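Local coordinates for cellulose binding domain-containing protein (Clostridium clariflavum, PDB 4B96) that probably binds cellulose through this calcium-containing family 3b carbohydrate-binding module, part of a membrane-bound biomass-sensing protein, at residues F25-T30 with R38-R43; Y60-E65 with G93-G98. All coordinates share one frame; numbering follows the deposited sequence.

Contact 1 (F25-T30 with R38-R43); sequences FVIENT and RNVKVR
F25 and V42 lie closest across a pair of strands whose backbones never bond to each other: the axes of 25-29 and 40-43 approach to 10.4 Å and their chain directions make an angle of 141°. The nearest CA atoms, those of F25 and V42, are still 9.0 Å apart, and side chains alone bridge the gap. V42 meets the phenyl ring of F25 over one face in a CH-pi contact. Its CG1 stands 3.9 Å from the centroid of the F25 ring and only 13° off the ring normal, while the second methyl, V42 CG2, reaches toward the rim, 3.8 Å from F25 CZ. The ring is brought over V42 by a first torsion of 60°, which tucks F25 CG between its own backbone N and carbonyl carbon. The partners belong to the two facing antiparallel sheets of the CBM3 beta-sandwich: strand 20-29 supplies F25 and I27, strand 40-47 supplies V40 and V42, and the alternation along each strand sends these four residues into the core. I27 was modelled in two conformers; in the one described here its CG1 branch is extended and the terminal methyl does the touching. In that conformer I27 CD1 meets V40 CG1 tip to tip at 4.1 Å, and the same methyl runs past V42 in the opposite sense, I27 CD1 lying 4.2 Å from V42 CG2. The interface is wholly apolar, and both sheets add to its lining. L7 of strand 5-9 touches both F25 and V42, and M136 of strand 136-140 does the same. K41 and R43 point away from strand 25-29, and on that outer side K41 forms a salt bridge with D142 and R43 one with E87.

Contact 2 (Y60-E65 with G93-G98); sequences YSLGDE and GSIPPG
A type I beta turn from Y60 to G63, at the end of strand 53-60, packs against the short strand 94-95 and the glycine that leads into it. The two pieces come nearest at L62 and G93, whose CA atoms are 5.7 Å apart, and no hydrogen bond links them. Y60 reaches across with its hydroxyl: CG is anti to the backbone N (chi1 176°), and the extended ring carries Y60 OH to 3.3 Å from G93 CA. That same hydroxyl is hydrogen-bonded to the carbonyl O of K92, so the phenol end is held by the backbone just ahead of the glycine. The lack of a side chain on G93 lets the hydroxyl come this close to its CA, and its backbone takes up a conformation that glycine readily adopts. L62 makes the apolar half of the contact. Its CD1 lies 4.0 Å from I95 CG1, the two side chains crossing at about a right angle, and the same methyl is 4.0 Å from the carbonyl O of S94. Within the turn segment, L62 N sits 3.7 Å above one face of the Y60 ring, displaced toward its rim. The start of the turn is tied back by a hydrogen bond of 2.9 Å from Y60 N to E65 OE2, which receives it on the anti side, 19° out of the carboxylate plane. D64 caps helix 65-68, its OD2 accepting from N67 N. Strand 94-95 pairs with strand 35-36 in a small two-stranded sheet, and A101 of strand 100-109 touches both L62 and I95, placing the contact beside the edge of the larger sheet where strand 53-60 ends.

In the fold
The contact centres are about 10 Å apart, on the same side of the chain centre, and N29 joins them directly. Its ND2 lies 2.9 Å from I95 O and its carbonyl O 3.1 Å from G98 N, both probable hydrogen bonds, tying the core strand of contact 1 to the 93-98 segment of contact 2. Contact 1 joins the two sheets through the core, its centre about 9 Å from that of the chain; the centre of contact 2 lies about 15 Å from it, where the turn after strand 53-60 meets 93-98. Both lie away from the calcium site formed by K47, N116, D119 and D120, although strand 40-47 runs from contact 1 to K47.

Contact 1 (F25-T30 with R38-R43)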
loop_
_atom_site.group_PDB
_atom_site.type_symbol
_atom_site.label_atom_id
_atom_site.label_comp_id
_atom_site.label_asym_id
_atom_site.label_seq_id
_atom_site.Cartn_x
_atom_site.Cartn_y
_atom_site.Cartn_z
ATOM N N PHE A 25 -14.201 9.126 1.316
ATOM C CA PHE A 25 -13.190 8.716 0.354
ATOM C C PHE A 25 -13.679 8.836 -1.074
ATOM O O PHE A 25 -14.902 8.937 -1.336
ATOM C CB PHE A 25 -12.699 7.297 0.633
ATOM C CG PHE A 25 -13.778 6.238 0.578
ATOM C CD1 PHE A 25 -14.087 5.605 -0.636
ATOM C CD2 PHE A 25 -14.409 5.796 1.767
ATOM C CE1 PHE A 25 -15.060 4.600 -0.700
ATOM C CE2 PHE A 25 -15.369 4.765 1.724
ATOM C CZ PHE A 25 -15.727 4.198 0.473
ATOM N N VAL A 26 -12.698 8.853 -1.975
ATOM C CA VAL A 26 -12.960 8.784 -3.401
ATOM C C VAL A 26 -12.162 7.601 -3.939
ATOM O O VAL A 26 -10.963 7.488 -3.716
ATOM C CB VAL A 26 -12.464 10.059 -4.123
ATOM C CG1 VAL A 26 -12.754 9.967 -5.652
ATOM C CG2 VAL A 26 -13.129 11.297 -3.509
ATOM N N ILE A 27 -12.832 6.669 -4.588
ATOM C CA ILE A 27 -12.096 5.612 -5.267
ATOM C C ILE A 27 -12.029 6.043 -6.693
ATOM O O ILE A 27 -13.071 6.265 -7.314
ATOM C CB ILE A 27 -12.842 4.297 -5.290
ATOM C CG1 ILE A 27 -13.109 3.776 -3.885
ATOM C CG2 ILE A 27 -12.075 3.241 -6.148
ATOM C CD1 ILE A 27 -13.968 2.570 -3.920
ATOM N N GLU A 28 -10.818 6.137 -7.214
ATOM C CA GLU A 28 -10.587 6.495 -8.593
ATOM C C GLU A 28 -10.374 5.203 -9.400
ATOM O O GLU A 28 -9.684 4.273 -8.945
ATOM C CB GLU A 28 -9.350 7.400 -8.696
ATOM C CG GLU A 28 -9.448 8.719 -7.936
ATOM C CD GLU A 28 -8.304 9.702 -8.273
ATOM O OE1 GLU A 28 -7.173 9.239 -8.496
ATOM O OE2 GLU A 28 -8.527 10.934 -8.322
ATOM N N ASN A 29 -10.974 5.142 -10.596
ATOM C CA ASN A 29 -10.761 4.016 -11.516
ATOM C C ASN A 29 -9.702 4.432 -12.530
ATOM O O ASN A 29 -9.981 5.221 -13.416
ATOM C CB ASN A 29 -12.071 3.638 -12.224
ATOM C CG ASN A 29 -11.927 2.450 -13.152
ATOM O OD1 ASN A 29 -10.805 2.038 -13.532
ATOM N ND2 ASN A 29 -13.084 1.890 -13.556
ATOM N N THR A 30 -8.484 3.904 -12.395
ATOM C CA THR A 30 -7.387 4.267 -13.300
ATOM C C THR A 30 -7.174 3.250 -14.399
ATOM O O THR A 30 -6.207 3.348 -15.161
ATOM C CB THR A 30 -6.054 4.386 -12.538
ATOM O OG1 THR A 30 -5.787 3.142 -11.852
ATOM C CG2 THR A 30 -6.121 5.510 -11.508
ATOM N N ARG A 38 -19.726 -4.061 -6.062
ATOM C CA ARG A 38 -20.251 -5.191 -5.271
ATOM C C ARG A 38 -19.127 -6.103 -4.762
ATOM O O ARG A 38 -19.322 -6.872 -3.838
ATOM C CB ARG A 38 -21.261 -6.006 -6.064
ATOM C CG ARG A 38 -22.562 -5.242 -6.292
ATOM C CD ARG A 38 -23.505 -6.062 -7.173
ATOM N NE ARG A 38 -22.809 -6.413 -8.415
ATOM C CZ ARG A 38 -23.223 -7.330 -9.287
ATOM N NH1 ARG A 38 -24.337 -8.023 -9.052
ATOM N NH2 ARG A 38 -22.514 -7.556 -10.391
ATOM N N ASN A 39 -17.946 -5.994 -5.352
ATOM C CA ASN A 39 -16.820 -6.802 -4.907
ATOM C C ASN A 39 -15.775 -6.015 -4.133
ATOM O O ASN A 39 -14.678 -6.528 -3.895
ATOM C CB ASN A 39 -16.150 -7.443 -6.106
ATOM C CG ASN A 39 -17.059 -8.389 -6.834
ATOM O OD1 ASN A 39 -17.885 -9.072 -6.230
ATOM N ND2 ASN A 39 -16.913 -8.432 -8.144
ATOM N N VAL A 40 -16.117 -4.792 -3.725
ATOM C CA VAL A 40 -15.152 -3.892 -3.139
ATOM C C VAL A 40 -15.444 -3.602 -1.693
ATOM O O VAL A 40 -16.567 -3.305 -1.333
ATOM C CB VAL A 40 -15.118 -2.562 -3.931
ATOM C CG1 VAL A 40 -14.322 -1.479 -3.210
ATOM C CG2 VAL A 40 -14.551 -2.831 -5.336
ATOM N N LYS A 41 -14.428 -3.712 -0.840
ATOM C CA LYS A 41 -14.542 -3.287 0.562
ATOM C C LYS A 41 -13.524 -2.179 0.827
ATOM O O LYS A 41 -12.359 -2.232 0.331
ATOM C CB LYS A 41 -14.142 -4.487 1.456
ATOM C CG LYS A 41 -15.138 -5.583 1.446
ATOM C CD LYS A 41 -14.620 -6.843 2.125
ATOM C CE LYS A 41 -15.641 -7.998 1.855
ATOM N NZ LYS A 41 -15.418 -9.214 2.720
ATOM N N VAL A 42 -13.891 -1.222 1.668
ATOM C CA VAL A 42 -12.962 -0.169 2.036
ATOM C C VAL A 42 -12.910 -0.134 3.560
ATOM O O VAL A 42 -13.979 -0.226 4.211
ATOM C CB VAL A 42 -13.449 1.194 1.484
ATOM C CG1 VAL A 42 -12.480 2.354 1.824
ATOM C CG2 VAL A 42 -13.622 1.116 -0.042
ATOM N N ARG A 43 -11.691 -0.011 4.139
ATOM C CA ARG A 43 -11.575 -0.017 5.599
ATOM C C ARG A 43 -10.970 1.244 6.151
ATOM O O ARG A 43 -9.965 1.707 5.623
ATOM C CB ARG A 43 -10.731 -1.203 6.081
ATOM C CG ARG A 43 -11.476 -2.544 5.851
ATOM C CD ARG A 43 -10.603 -3.727 6.257
ATOM N NE ARG A 43 -11.341 -4.925 5.853
ATOM C CZ ARG A 43 -10.894 -6.172 5.953
ATOM N NH1 ARG A 43 -9.695 -6.413 6.431
ATOM N NH2 ARG A 43 -11.657 -7.180 5.552
#

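Contact 2 (Y60-E65 with G93-G98)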
loop_
_atom_site.group_PDB
_atom_site.type_symbol
_atom_site.label_atom_id
_atom_site.label_comp_id
_atom_site.label_asym_id
_atom_site.label_seq_id
_atom_site.Cartn_x
_atom_site.Cartn_y
_atom_site.Cartn_z
ATOM N N TYR A 60 -23.200 9.658 -1.989
ATOM C CA TYR A 60 -22.672 8.517 -2.755
ATOM C C TYR A 60 -22.899 8.880 -4.242
ATOM O O TYR A 60 -24.030 8.948 -4.686
ATOM C CB TYR A 60 -23.427 7.211 -2.402
ATOM C CG TYR A 60 -23.022 5.982 -3.205
ATOM C CD1 TYR A 60 -21.694 5.830 -3.658
ATOM C CD2 TYR A 60 -23.973 4.995 -3.543
ATOM C CE1 TYR A 60 -21.286 4.715 -4.361
ATOM C CE2 TYR A 60 -23.576 3.860 -4.265
ATOM C CZ TYR A 60 -22.236 3.733 -4.683
ATOM O OH TYR A 60 -21.837 2.624 -5.399
ATOM N N SER A 61 -21.847 9.142 -4.992
ATOM C CA SER A 61 -22.061 9.649 -6.336
ATOM C C SER A 61 -22.656 8.618 -7.314
ATOM O O SER A 61 -23.070 8.980 -8.393
ATOM C CB SER A 61 -20.755 10.224 -6.899
ATOM O OG SER A 61 -19.763 9.191 -6.988
ATOM N N LEU A 62 -22.723 7.335 -6.931
ATOM C CA LEU A 62 -23.169 6.321 -7.873
ATOM C C LEU A 62 -24.453 5.618 -7.461
ATOM O O LEU A 62 -24.856 4.623 -8.061
ATOM C CB LEU A 62 -22.055 5.282 -8.056
ATOM C CG LEU A 62 -20.751 5.881 -8.600
ATOM C CD1 LEU A 62 -19.723 4.788 -8.546
ATOM C CD2 LEU A 62 -20.898 6.402 -10.019
ATOM N N GLY A 63 -25.106 6.078 -6.422
ATOM C CA GLY A 63 -26.366 5.441 -6.118
ATOM C C GLY A 63 -26.979 6.064 -4.900
ATOM O O GLY A 63 -26.756 7.241 -4.602
ATOM N N ASP A 64 -27.749 5.259 -4.197
ATOM C CA ASP A 64 -28.580 5.760 -3.136
ATOM C C ASP A 64 -27.837 5.622 -1.828
ATOM O O ASP A 64 -27.352 4.516 -1.489
ATOM C CB ASP A 64 -29.917 5.022 -3.107
ATOM C CG ASP A 64 -30.837 5.576 -2.042
ATOM O OD1 ASP A 64 -31.313 6.729 -2.203
ATOM O OD2 ASP A 64 -31.032 4.885 -1.018
ATOM N N GLU A 65 -27.737 6.725 -1.079
ATOM C CA GLU A 65 -26.910 6.734 0.137
ATOM C C GLU A 65 -27.462 5.739 1.163
ATOM O O GLU A 65 -26.725 4.905 1.710
ATOM C CB GLU A 65 -26.896 8.143 0.747
ATOM C CG GLU A 65 -26.072 9.224 -0.046
ATOM C CD GLU A 65 -26.714 9.609 -1.367
ATOM O OE1 GLU A 65 -27.944 9.390 -1.481
ATOM O OE2 GLU A 65 -26.002 10.194 -2.264
ATOM N N GLY A 93 -23.320 -0.374 -7.696
ATOM C CA GLY A 93 -22.382 0.681 -8.072
ATOM C C GLY A 93 -21.333 0.164 -9.024
ATOM O O GLY A 93 -20.792 -0.939 -8.840
ATOM N N SER A 94 -21.051 0.934 -10.077
ATOM C CA SER A 94 -20.087 0.481 -11.057
ATOM C C SER A 94 -19.253 1.703 -11.450
ATOM O O SER A 94 -19.811 2.694 -11.925
ATOM C CB SER A 94 -20.864 -0.081 -12.254
ATOM O OG SER A 94 -19.971 -0.579 -13.228
ATOM N N ILE A 95 -17.932 1.690 -11.224
ATOM C CA ILE A 95 -17.174 2.895 -11.550
ATOM C C ILE A 95 -16.683 2.850 -12.978
ATOM O O ILE A 95 -15.937 1.963 -13.323
ATOM C CB ILE A 95 -15.927 3.098 -10.663
ATOM C CG1 ILE A 95 -16.247 2.825 -9.187
ATOM C CG2 ILE A 95 -15.359 4.535 -10.858
ATOM C CD1 ILE A 95 -15.013 3.080 -8.229
ATOM N N PRO A 96 -17.081 3.841 -13.802
ATOM C CA PRO A 96 -16.590 3.885 -15.178
ATOM C C PRO A 96 -15.076 4.152 -15.211
ATOM O O PRO A 96 -14.552 4.900 -14.387
ATOM C CB PRO A 96 -17.338 5.080 -15.787
ATOM C CG PRO A 96 -18.603 5.207 -14.945
ATOM C CD PRO A 96 -18.116 4.854 -13.531
ATOM N N PRO A 97 -14.394 3.550 -16.178
ATOM C CA PRO A 97 -12.981 3.862 -16.424
ATOM C C PRO A 97 -12.757 5.383 -16.560
ATOM O O PRO A 97 -13.488 6.041 -17.328
ATOM C CB PRO A 97 -12.680 3.184 -17.762
ATOM C CG PRO A 97 -13.854 2.435 -18.161
ATOM C CD PRO A 97 -14.983 2.657 -17.188
ATOM N N GLY A 98 -11.764 5.913 -15.839
ATOM C CA GLY A 98 -11.465 7.326 -15.924
ATOM C C GLY A 98 -12.386 8.108 -14.981
ATOM O O GLY A 98 -12.324 9.322 -14.901
#